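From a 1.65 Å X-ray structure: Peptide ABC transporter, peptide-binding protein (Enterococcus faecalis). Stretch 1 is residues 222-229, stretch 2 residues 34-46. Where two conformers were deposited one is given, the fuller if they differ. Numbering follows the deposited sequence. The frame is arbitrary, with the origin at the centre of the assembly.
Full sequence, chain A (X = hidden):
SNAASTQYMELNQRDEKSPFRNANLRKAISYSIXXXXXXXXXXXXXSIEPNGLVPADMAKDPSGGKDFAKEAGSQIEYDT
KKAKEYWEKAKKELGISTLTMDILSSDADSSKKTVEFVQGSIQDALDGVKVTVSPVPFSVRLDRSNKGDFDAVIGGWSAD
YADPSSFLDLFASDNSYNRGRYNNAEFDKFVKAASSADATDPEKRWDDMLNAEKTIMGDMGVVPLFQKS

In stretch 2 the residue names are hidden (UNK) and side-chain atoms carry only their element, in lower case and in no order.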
# COMPACT_ATOMS: atom_id res chain seq x y z
N VAL A 222 -2.79 -1.86 1.88
CA VAL A 222 -2.32 -0.65 1.22
C VAL A 222 -1.63 -1.13 -0.07
O VAL A 222 -1.18 -2.27 -0.12
CB VAL A 222 -1.36 0.16 2.14
CG1 VAL A 222 -0.11 -0.66 2.48
CG2 VAL A 222 -0.98 1.49 1.51
N VAL A 223 -1.56 -0.28 -1.11
CA VAL A 223 -1.04 -0.70 -2.42
C VAL A 223 0.31 0.00 -2.67
O VAL A 223 0.33 1.15 -3.13
CB VAL A 223 -2.05 -0.42 -3.58
CG1 VAL A 223 -1.45 -0.87 -4.95
CG2 VAL A 223 -3.38 -1.13 -3.34
N PRO A 224 1.44 -0.65 -2.32
CA PRO A 224 2.75 -0.01 -2.59
C PRO A 224 2.97 0.17 -4.08
O PRO A 224 2.60 -0.70 -4.86
CB PRO A 224 3.76 -1.01 -1.98
CG PRO A 224 2.95 -1.78 -0.95
CD PRO A 224 1.60 -1.96 -1.64
N LEU A 225 3.53 1.32 -4.45
CA LEU A 225 3.76 1.66 -5.85
C LEU A 225 5.23 1.54 -6.24
O LEU A 225 5.55 0.99 -7.30
CB LEU A 225 3.22 3.06 -6.15
CG LEU A 225 1.72 3.25 -5.93
CD1 LEU A 225 1.40 4.72 -6.21
CD2 LEU A 225 0.93 2.31 -6.88
N PHE A 226 6.13 2.06 -5.39
CA PHE A 226 7.55 1.95 -5.66
C PHE A 226 8.34 2.28 -4.40
O PHE A 226 7.79 2.80 -3.43
CB PHE A 226 7.99 2.86 -6.84
CG PHE A 226 7.71 4.35 -6.63
CD1 PHE A 226 8.63 5.15 -5.94
CD2 PHE A 226 6.56 4.95 -7.16
CE1 PHE A 226 8.40 6.55 -5.75
CE2 PHE A 226 6.31 6.34 -6.98
CZ PHE A 226 7.25 7.14 -6.27
N GLN A 227 9.63 1.95 -4.43
CA GLN A 227 10.57 2.33 -3.37
C GLN A 227 11.61 3.31 -3.95
O GLN A 227 11.99 3.20 -5.12
CB GLN A 227 11.26 1.08 -2.82
CG GLN A 227 12.46 1.37 -1.90
CD GLN A 227 13.15 0.10 -1.45
OE1 GLN A 227 12.54 -0.98 -1.38
NE2 GLN A 227 14.44 0.22 -1.14
N LYS A 228 12.04 4.27 -3.15
CA LYS A 228 13.09 5.19 -3.59
C LYS A 228 14.00 5.31 -2.39
O LYS A 228 13.59 5.84 -1.35
CB LYS A 228 12.48 6.53 -4.03
CG LYS A 228 13.44 7.43 -4.85
CD LYS A 228 12.67 8.53 -5.58
CE LYS A 228 13.55 9.35 -6.53
NZ LYS A 228 14.78 9.78 -5.88
N SER A 229 15.22 4.78 -2.52
CA SER A 229 16.09 4.52 -1.35
C SER A 229 17.41 5.26 -1.38
O SER A 229 17.93 5.55 -2.45
CB SER A 229 16.32 3.00 -1.15
OG SER A 229 16.16 2.28 -2.37
N UNK A 34 1.51 -2.05 -13.62
CA UNK A 34 2.83 -2.54 -14.03
C UNK A 34 3.88 -1.66 -13.36
O UNK A 34 4.23 -0.61 -13.89
o UNK A 34 4.25 -3.24 -17.37
c UNK A 34 4.20 -3.09 -16.12
c UNK A 34 2.93 -2.48 -15.55
o UNK A 34 5.15 -3.40 -15.34
N UNK A 35 4.35 -2.08 -12.19
CA UNK A 35 5.32 -1.31 -11.40
C UNK A 35 6.65 -1.14 -12.14
O UNK A 35 7.33 -0.11 -11.98
n UNK A 35 1.51 -3.42 -8.59
c UNK A 35 3.62 -1.39 -8.75
c UNK A 35 1.75 -2.60 -7.56
n UNK A 35 0.98 -2.70 -6.49
n UNK A 35 2.73 -1.69 -7.60
c UNK A 35 5.65 -2.01 -10.06
c UNK A 35 4.50 -2.50 -9.15
N UNK A 36 7.05 -2.16 -12.90
CA UNK A 36 8.29 -2.08 -13.68
C UNK A 36 8.19 -0.93 -14.71
O UNK A 36 9.08 -0.09 -14.81
c UNK A 36 8.57 -3.42 -14.38
c UNK A 36 10.16 -4.83 -15.76
n UNK A 36 12.64 -5.02 -15.25
c UNK A 36 9.94 -3.48 -15.07
c UNK A 36 11.58 -4.95 -16.32
N UNK A 37 7.10 -0.88 -15.45
CA UNK A 37 6.89 0.22 -16.40
C UNK A 37 6.85 1.57 -15.67
O UNK A 37 7.38 2.59 -16.16
c UNK A 37 5.57 -0.00 -17.19
N UNK A 38 6.18 1.60 -14.52
CA UNK A 38 6.06 2.84 -13.78
C UNK A 38 7.46 3.34 -13.44
O UNK A 38 7.78 4.51 -13.69
c UNK A 38 5.16 3.85 -11.51
c UNK A 38 5.23 2.67 -12.50
c UNK A 38 4.38 3.41 -10.26
c UNK A 38 4.55 5.14 -12.13
N UNK A 39 8.29 2.48 -12.88
CA UNK A 39 9.61 2.97 -12.46
C UNK A 39 10.61 3.20 -13.58
O UNK A 39 11.37 4.17 -13.53
c UNK A 39 9.34 2.18 -10.08
c UNK A 39 10.57 0.75 -11.74
c UNK A 39 10.25 2.16 -11.30
N UNK A 40 10.51 2.39 -14.63
CA UNK A 40 11.49 2.41 -15.73
C UNK A 40 11.16 3.33 -16.90
O UNK A 40 12.09 3.88 -17.52
c UNK A 40 12.55 0.17 -15.12
o UNK A 40 12.64 -1.59 -16.73
o UNK A 40 13.35 -2.07 -14.70
c UNK A 40 11.80 0.98 -16.19
c UNK A 40 12.87 -1.27 -15.55
N UNK A 41 9.87 3.50 -17.20
CA UNK A 41 9.44 4.29 -18.35
C UNK A 41 8.82 5.60 -17.89
O UNK A 41 9.06 6.65 -18.48
c UNK A 41 8.46 3.49 -19.19
o UNK A 41 8.04 4.29 -20.27
N UNK A 42 8.03 5.55 -16.83
CA UNK A 42 7.29 6.73 -16.39
C UNK A 42 8.16 7.63 -15.53
O UNK A 42 8.33 8.82 -15.86
c UNK A 42 5.22 7.63 -15.22
c UNK A 42 4.53 6.12 -17.80
c UNK A 42 5.10 5.46 -16.55
c UNK A 42 5.97 6.36 -15.67
N UNK A 43 8.75 7.07 -14.49
CA UNK A 43 9.51 7.89 -13.54
C UNK A 43 10.97 8.07 -13.96
O UNK A 43 11.45 9.21 -14.11
c UNK A 43 8.05 7.37 -11.48
c UNK A 43 9.42 7.32 -12.12
c UNK A 43 7.64 8.83 -11.24
c UNK A 43 8.04 6.53 -10.20
N UNK A 44 11.68 6.95 -14.13
CA UNK A 44 13.07 6.95 -14.58
C UNK A 44 13.99 7.79 -13.72
O UNK A 44 14.90 8.47 -14.23
N UNK A 45 13.74 7.77 -12.41
CA UNK A 45 14.40 8.69 -11.49
C UNK A 45 15.11 7.97 -10.36
O UNK A 45 15.50 8.60 -9.38
o UNK A 45 11.56 9.74 -9.37
o UNK A 45 12.35 7.75 -9.91
c UNK A 45 13.38 9.68 -10.91
c UNK A 45 12.36 9.01 -10.00
N UNK A 46 15.29 6.66 -10.50
CA UNK A 46 16.01 5.88 -9.49
C UNK A 46 15.07 5.09 -8.62
O UNK A 46 15.49 4.22 -7.85
O HOH W 1 15.86 4.01 -5.14

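Position 34 has two side-chain carbons, the second carrying two oxygens, and lies out of reach of stretch 1: Asp34. Just before the helix, it caps the first turn, its OD1 accepting from the backbone N of position 37 at 3.2 Å.

Position 35 has three carbons, a nitrogen, then a carbon bearing two more nitrogens, a guanidinium; the chain nitrogen and one terminal nitrogen lie 2.9 and 3.0 Å from Pro224 O, and that terminal nitrogen is 3.4 Å from Val223 CG1. This is Arg35, the two nitrogens being NE and NH2. Both donate to Pro224 O, so one carbonyl oxygen receives a fork of two bonds at the guanidinium edge.

Position 36 is four carbons in a row ending in nitrogen, out of reach of the strand: Lys36. Position 37, a single carbon, likewise remote, is Ala37.

Position 38 has four carbons forked at the second, and a terminal carbon lies 4.3 Å from Leu225 CB and 4.1 Å from Phe226 CD2, near the plane of the phenyl ring: Leu38, the carbon being CD2.

Position 39 has one carbon carrying two more, a fork at CB, and one branch carbon approaches Phe226 CB at 3.6 Å: Val39, the carbon being CG1.

Position 40 has three carbons, the third with two oxygens, clear of stretch 1: Glu40. Its OE1 forms a salt bridge with Lys36 NZ at 3.1 Å, one turn back on the helix. Position 41, one carbon then one oxygen, also remote, is Ser41. Position 42 has four carbons, forked at the first with one arm two carbons long, and does not touch the strand: Ile42.

Position 43 again has four carbons forked at the second, and a terminal carbon sits 3.9 Å from the Phe226 ring centroid, 21° off the normal: Leu43, its CD1 making a CH-pi contact over one face.

Position 44 has no side-chain atoms and a positive phi of 56° where the chain leaves the helix: Gly44. Position 45 has two carbons, the second carrying two oxygens, one of them 3.5 Å from Lys228 CE: Asp45, the oxygen being OD2.

Position 46 lacks a side chain; at phi 103° a CB would jam against the preceding carbonyl oxygen, which calls for glycine: Gly46. Water 1 donates to Gly46 O (2.7 Å) and accepts from Ser229 N (2.8 Å), bridging the stretches.

The contact buries 440 Å² in total, with the helix and strand axes at 37° and 8.6 Å apart at closest. Arg35 fixes one end through Pro224 O, while Leu38, Val39 and Leu43 pack around Phe226. Leu225 O pays a cost: it is buried without a polar partner, 3.4 Å from Arg35 CD.

Stretch 2 34-46: DRKALVESILGDG
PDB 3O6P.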